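Local coordinates for stage II sporulation protein E (SpoIIE) (Moorella thermoacetica, PDB 3ZT9) that is probably a manganese-dependent serine/threonine protein phosphatase of the PP2C type, acting in a stressosome pathway that controls secondary messenger signalling, at residues A[23-28]-A[188-193]; A[85-90]-A[145-150]. All coordinates share one frame; numbering follows the deposited sequence.

Contact 1: A[23-28]-A[188-193]; sequences CLVKRV and AVIVAR. With MN (manganese (II) ion), chain D.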
loop_
_atom_site.group_PDB
_atom_site.type_symbol
_atom_site.label_atom_id
_atom_site.label_comp_id
_atom_site.label_asym_id
_atom_site.label_seq_id
_atom_site.Cartn_x
_atom_site.Cartn_y
_atom_site.Cartn_z
ATOM N N CYS A 23 7.323 0.362 -1.035
ATOM C CA CYS A 23 6.571 0.015 0.185
ATOM C C CYS A 23 7.093 0.789 1.408
ATOM O O CYS A 23 8.288 1.077 1.511
ATOM C CB CYS A 23 6.713 -1.501 0.468
ATOM S SG CYS A 23 5.911 -2.491 -0.797
ATOM N N LEU A 24 6.189 1.099 2.340
ATOM C CA LEU A 24 6.546 1.699 3.628
ATOM C C LEU A 24 5.775 0.975 4.724
ATOM O O LEU A 24 4.581 0.721 4.586
ATOM C CB LEU A 24 6.123 3.166 3.666
ATOM C CG LEU A 24 6.308 3.878 5.013
ATOM C CD1 LEU A 24 7.772 4.084 5.306
ATOM C CD2 LEU A 24 5.590 5.210 4.993
ATOM N N VAL A 25 6.478 0.590 5.771
ATOM C CA VAL A 25 5.863 0.153 7.023
ATOM C C VAL A 25 6.522 0.979 8.098
ATOM O O VAL A 25 7.736 0.933 8.261
ATOM C CB VAL A 25 6.093 -1.356 7.319
ATOM C CG1 VAL A 25 5.537 -1.709 8.670
ATOM C CG2 VAL A 25 5.424 -2.178 6.178
ATOM N N LYS A 26 5.735 1.722 8.857
ATOM C CA LYS A 26 6.311 2.579 9.880
ATOM C C LYS A 26 5.464 2.524 11.139
ATOM O O LYS A 26 4.252 2.647 11.075
ATOM C CB LYS A 26 6.450 4.012 9.336
ATOM C CG LYS A 26 7.215 4.990 10.267
ATOM C CD LYS A 26 8.513 4.377 10.804
ATOM C CE LYS A 26 9.394 5.341 11.647
ATOM N NZ LYS A 26 8.864 5.818 12.974
ATOM N N ARG A 27 6.115 2.281 12.273
ATOM C CA ARG A 27 5.437 2.046 13.530
ATOM C C ARG A 27 5.725 3.243 14.397
ATOM O O ARG A 27 6.878 3.659 14.555
ATOM C CB ARG A 27 5.936 0.761 14.205
ATOM C CG ARG A 27 6.142 -0.409 13.240
ATOM C CD ARG A 27 6.464 -1.705 13.971
ATOM N NE ARG A 27 6.682 -2.831 13.055
ATOM C CZ ARG A 27 5.884 -3.892 12.958
ATOM N NH1 ARG A 27 4.794 -3.990 13.710
ATOM N NH2 ARG A 27 6.177 -4.863 12.106
ATOM N N VAL A 28 4.661 3.797 14.947
ATOM C CA VAL A 28 4.733 5.050 15.667
ATOM C C VAL A 28 3.715 5.039 16.801
ATOM O O VAL A 28 2.525 5.277 16.578
ATOM C CB VAL A 28 4.450 6.219 14.706
ATOM C CG1 VAL A 28 3.769 7.358 15.425
ATOM C CG2 VAL A 28 5.731 6.673 14.044
ATOM N N ALA A 188 4.472 -5.137 -5.908
ATOM C CA ALA A 188 4.716 -4.779 -4.529
ATOM C C ALA A 188 3.550 -5.309 -3.699
ATOM O O ALA A 188 2.397 -5.159 -4.087
ATOM C CB ALA A 188 4.798 -3.250 -4.369
ATOM N N VAL A 189 3.846 -5.897 -2.549
ATOM C CA VAL A 189 2.803 -6.464 -1.705
ATOM C C VAL A 189 3.173 -6.276 -0.262
ATOM O O VAL A 189 4.321 -6.544 0.096
ATOM C CB VAL A 189 2.697 -8.004 -1.874
ATOM C CG1 VAL A 189 1.410 -8.511 -1.147
ATOM C CG2 VAL A 189 2.691 -8.398 -3.333
ATOM N N ILE A 190 2.188 -5.901 0.572
ATOM C CA ILE A 190 2.356 -5.901 2.035
ATOM C C ILE A 190 1.244 -6.749 2.651
ATOM O O ILE A 190 0.103 -6.664 2.211
ATOM C CB ILE A 190 2.206 -4.468 2.607
ATOM C CG1 ILE A 190 3.358 -3.597 2.087
ATOM C CG2 ILE A 190 2.241 -4.496 4.116
ATOM C CD1 ILE A 190 3.217 -2.109 2.546
ATOM N N VAL A 191 1.561 -7.596 3.630
ATOM C CA VAL A 191 0.523 -8.235 4.443
ATOM C C VAL A 191 0.865 -7.913 5.893
ATOM O O VAL A 191 2.019 -8.028 6.249
ATOM C CB VAL A 191 0.543 -9.757 4.256
ATOM C CG1 VAL A 191 -0.309 -10.439 5.336
ATOM C CG2 VAL A 191 0.055 -10.136 2.803
ATOM N N ALA A 192 -0.130 -7.508 6.679
ATOM C CA ALA A 192 0.025 -7.216 8.115
ATOM C C ALA A 192 -1.051 -7.986 8.870
ATOM O O ALA A 192 -2.213 -7.970 8.474
ATOM C CB ALA A 192 -0.131 -5.730 8.379
ATOM N N ARG A 193 -0.691 -8.668 9.953
ATOM C CA ARG A 193 -1.711 -9.386 10.703
ATOM C C ARG A 193 -1.296 -9.613 12.123
ATOM O O ARG A 193 -0.103 -9.581 12.418
ATOM C CB ARG A 193 -1.954 -10.723 10.042
ATOM C CG ARG A 193 -0.695 -11.561 9.970
ATOM C CD ARG A 193 -0.875 -12.758 9.029
ATOM N NE ARG A 193 0.311 -13.585 9.125
ATOM C CZ ARG A 193 0.446 -14.768 8.541
ATOM N NH1 ARG A 193 -0.515 -15.259 7.779
ATOM N NH2 ARG A 193 1.556 -15.434 8.740
ATOM O OXT ARG A 193 -2.158 -9.862 12.958
HETATM MN MN MN D . -2.011 -11.010 14.981
HETATM O O HOH W 1 -0.175 -12.048 14.123
HETATM O O HOH W 2 -2.952 -12.846 14.307
HETATM O O HOH W 3 -1.604 -12.295 16.762
HETATM O O HOH W 4 -0.899 -9.252 15.741
#
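Cys23 and Ile190 make the close end of this contact, with Ala188 beside them. The sulfur SG of Cys23 lies 3.8 Å from Ala188 CB and 4.0 Å from CG1 of Ile190, so one atom touches two residues that lie two positions apart on the same side of strand 188-192. Ile190 sets CG1 beside its backbone N, anti to the carbonyl carbon (chi1 -65°), and an extended second torsion (176°) carries CD1 outward to the other strand. There Ile190 CD1 comes within 3.7 Å of Leu24 O, a carbonyl oxygen, and 4.1 Å of Cys23 CB. Val25 CG2 touches Ile190 CD1 more loosely at 4.3 Å. No hydrogen bond crosses the contact. The strands belong to the two facing sheets of the PP2C-type beta sandwich; they run the same way, 23° apart, with 8.2 Å between their axes at the closest approach. Strand 21-28 borders its sheet, and Val36 of the next strand, 31-39, packs on Ala188 and Ile190, while Val6 and Ile8 of strand 6-11 close over Val25. Past Val25 the segments part: the exposed Arg27 hydrogen-bonds through NH1 to the carbonyl oxygen of Leu4, and the guanidinium of Arg193 forms a salt bridge with Glu5 and a cation-pi contact with Tyr165. The terminal carboxylate oxygen Arg193 OXT binds a manganese ion at 2.3 Å, whose other ligands are Glu141 and four waters; water 1 also donates to Arg193 O.

Contact 2: A[85-90]-A[145-150]; sequences ALCRVD and FLIHSD. With MN (manganese (II) ion), chain C.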
loop_
_atom_site.group_PDB
_atom_site.type_symbol
_atom_site.label_atom_id
_atom_site.label_comp_id
_atom_site.label_asym_id
_atom_site.label_seq_id
_atom_site.Cartn_x
_atom_site.Cartn_y
_atom_site.Cartn_z
ATOM N N ALA A 85 -1.413 4.090 -1.930
ATOM C CA ALA A 85 -2.412 3.765 -0.917
ATOM C C ALA A 85 -1.722 3.913 0.420
ATOM O O ALA A 85 -0.543 3.595 0.530
ATOM C CB ALA A 85 -2.853 2.331 -1.094
ATOM N N LEU A 86 -2.465 4.328 1.444
ATOM C CA LEU A 86 -1.956 4.330 2.793
ATOM C C LEU A 86 -3.071 3.850 3.715
ATOM O O LEU A 86 -4.243 4.263 3.580
ATOM C CB LEU A 86 -1.570 5.756 3.168
ATOM C CG LEU A 86 -1.201 5.981 4.631
ATOM C CD1 LEU A 86 0.029 5.212 4.937
ATOM C CD2 LEU A 86 -0.962 7.492 4.849
ATOM N N CYS A 87 -2.698 2.970 4.626
ATOM C CA CYS A 87 -3.590 2.508 5.702
ATOM C C CYS A 87 -2.971 2.947 7.002
ATOM O O CYS A 87 -1.778 2.750 7.225
ATOM C CB CYS A 87 -3.676 0.977 5.768
ATOM S SG CYS A 87 -4.551 0.167 4.441
ATOM N N ARG A 88 -3.777 3.505 7.883
ATOM C CA ARG A 88 -3.267 3.942 9.180
ATOM C C ARG A 88 -4.023 3.097 10.190
ATOM O O ARG A 88 -5.236 3.176 10.257
ATOM C CB ARG A 88 -3.545 5.434 9.415
ATOM C CG ARG A 88 -3.157 5.955 10.831
ATOM C CD ARG A 88 -3.524 7.481 10.944
ATOM N NE ARG A 88 -3.005 8.134 12.151
ATOM C CZ ARG A 88 -3.557 8.027 13.350
ATOM N NH1 ARG A 88 -4.641 7.277 13.526
ATOM N NH2 ARG A 88 -3.024 8.661 14.384
ATOM N N VAL A 89 -3.311 2.253 10.914
ATOM C CA VAL A 89 -3.956 1.315 11.848
ATOM C C VAL A 89 -3.627 1.679 13.274
ATOM O O VAL A 89 -2.487 1.530 13.722
ATOM C CB VAL A 89 -3.457 -0.109 11.584
ATOM C CG1 VAL A 89 -4.284 -1.111 12.377
ATOM C CG2 VAL A 89 -3.513 -0.376 10.064
ATOM N N ASP A 90 -4.614 2.193 13.986
ATOM C CA ASP A 90 -4.429 2.587 15.348
ATOM C C ASP A 90 -4.820 1.432 16.231
ATOM O O ASP A 90 -5.956 1.325 16.617
ATOM C CB ASP A 90 -5.349 3.779 15.579
ATOM C CG ASP A 90 -5.132 4.448 16.876
ATOM O OD1 ASP A 90 -4.590 3.858 17.841
ATOM O OD2 ASP A 90 -5.580 5.614 16.924
ATOM N N PHE A 145 -4.434 -7.190 6.843
ATOM C CA PHE A 145 -4.435 -6.147 5.819
ATOM C C PHE A 145 -3.593 -6.649 4.655
ATOM O O PHE A 145 -2.499 -7.171 4.852
ATOM C CB PHE A 145 -3.794 -4.867 6.376
ATOM C CG PHE A 145 -4.594 -4.193 7.481
ATOM C CD1 PHE A 145 -4.638 -4.717 8.770
ATOM C CD2 PHE A 145 -5.309 -3.047 7.222
ATOM C CE1 PHE A 145 -5.404 -4.097 9.767
ATOM C CE2 PHE A 145 -6.082 -2.439 8.190
ATOM C CZ PHE A 145 -6.114 -2.961 9.481
ATOM N N LEU A 146 -4.091 -6.497 3.437
ATOM C CA LEU A 146 -3.327 -6.841 2.257
ATOM C C LEU A 146 -3.298 -5.566 1.382
ATOM O O LEU A 146 -4.350 -4.930 1.192
ATOM C CB LEU A 146 -4.053 -7.947 1.459
ATOM C CG LEU A 146 -3.528 -8.151 0.029
ATOM C CD1 LEU A 146 -2.121 -8.788 -0.037
ATOM C CD2 LEU A 146 -4.545 -9.005 -0.693
ATOM N N ILE A 147 -2.126 -5.175 0.881
ATOM C CA ILE A 147 -2.038 -4.035 -0.015
ATOM C C ILE A 147 -1.161 -4.493 -1.182
ATOM O O ILE A 147 -0.113 -5.081 -0.964
ATOM C CB ILE A 147 -1.374 -2.739 0.650
ATOM C CG1 ILE A 147 -2.099 -2.367 1.978
ATOM C CG2 ILE A 147 -1.381 -1.536 -0.385
ATOM C CD1 ILE A 147 -1.511 -1.173 2.767
ATOM N N HIS A 148 -1.572 -4.231 -2.410
ATOM C CA HIS A 148 -0.671 -4.533 -3.516
ATOM C C HIS A 148 -0.830 -3.595 -4.700
ATOM O O HIS A 148 -1.899 -3.069 -4.961
ATOM C CB HIS A 148 -0.828 -6.027 -3.953
ATOM C CG HIS A 148 -2.190 -6.401 -4.441
ATOM N ND1 HIS A 148 -2.612 -6.160 -5.735
ATOM C CD2 HIS A 148 -3.229 -7.013 -3.814
ATOM C CE1 HIS A 148 -3.851 -6.610 -5.880
ATOM N NE2 HIS A 148 -4.250 -7.115 -4.728
ATOM N N SER A 149 0.266 -3.378 -5.426
ATOM C CA SER A 149 0.155 -2.624 -6.685
ATOM C C SER A 149 -0.538 -3.457 -7.741
ATOM O O SER A 149 -0.824 -4.646 -7.531
ATOM C CB SER A 149 1.548 -2.279 -7.205
ATOM O OG SER A 149 2.264 -3.444 -7.577
ATOM N N ASP A 150 -0.824 -2.835 -8.889
ATOM C CA ASP A 150 -1.525 -3.531 -9.967
ATOM C C ASP A 150 -0.608 -4.530 -10.684
ATOM O O ASP A 150 -1.004 -5.125 -11.687
ATOM C CB ASP A 150 -2.120 -2.512 -10.940
ATOM C CG ASP A 150 -1.064 -1.687 -11.663
ATOM O OD1 ASP A 150 0.151 -1.922 -11.480
ATOM O OD2 ASP A 150 -1.469 -0.811 -12.424
HETATM MN MN MN C . 1.995 -1.015 -11.988
HETATM O O HOH W 5 0.962 0.209 -13.551
HETATM O O HOH W 6 3.592 -0.035 -13.203
HETATM O O HOH W 7 3.408 -1.964 -10.601
#
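Ala85, Cys87 and Val89 meet Phe145 and Ile147 in a buried, apolar sheet-on-sheet contact near the centre of the chain. Strands 85-90 and 145-148 run nearly antiparallel, at 163°, with axes 8.8 Å apart and no hydrogen bond between them. Val89 and Phe145 reach toward each other tip to tip: Val89 CG2 sits over one ring face, 3.7 Å from Phe145 CZ, in a CH-pi contact offset toward the rim. The other methyl, Val89 CG1, lies 3.9 Å from Phe145 CZ. Ile147 holds CG1 anti to its carbonyl carbon (chi1 -53°) and CG2 anti to its backbone N, parting the branches: CG2 meets Ala85 CB at 4.2 Å, and CD1, beyond CG1, meets Cys87 SG at 3.7 Å, less certainly because Cys87 has a second conformer. An alanine in place of Phe145 would probably leave both Val89 methyls without their mate and open a gap between the sheets. Val106 and Ile108 of strand 105-110 extend the apolar layer. Beyond Ile147, His148 ND1 donates to Ser149 O. Asp150 OD1 binds a manganese ion at 2.1 Å, and Asp38, Asp185 and three waters complete its shell: the metal centre at the end of a beta sandwich that marks PP2C phosphatases.

How the contacts relate
Contact 2 is core, with every touching residue buried; contact 1 is partly buried, consistent with 21-28 being an outermost strand of its sheet. Both join the same two sheets: strands 187-192 and 144-148 are antiparallel neighbours in one, where Ile190 N probably hydrogen-bonds to Ile147 O, as Phe145 N does to Ala192 O, while strand 31-39 separates 21-28 from 82-90 in the other. The centres lie about 7 Å apart. Both pair a cysteine sulfur with an isoleucine; contact 2 adds a valine methyl over a phenylalanine ring, contact 1 a carbonyl oxygen against an isoleucine methyl. Each carries a manganese ligand outside the packing: a side-chain carboxylate in contact 2, the chain terminus in contact 1.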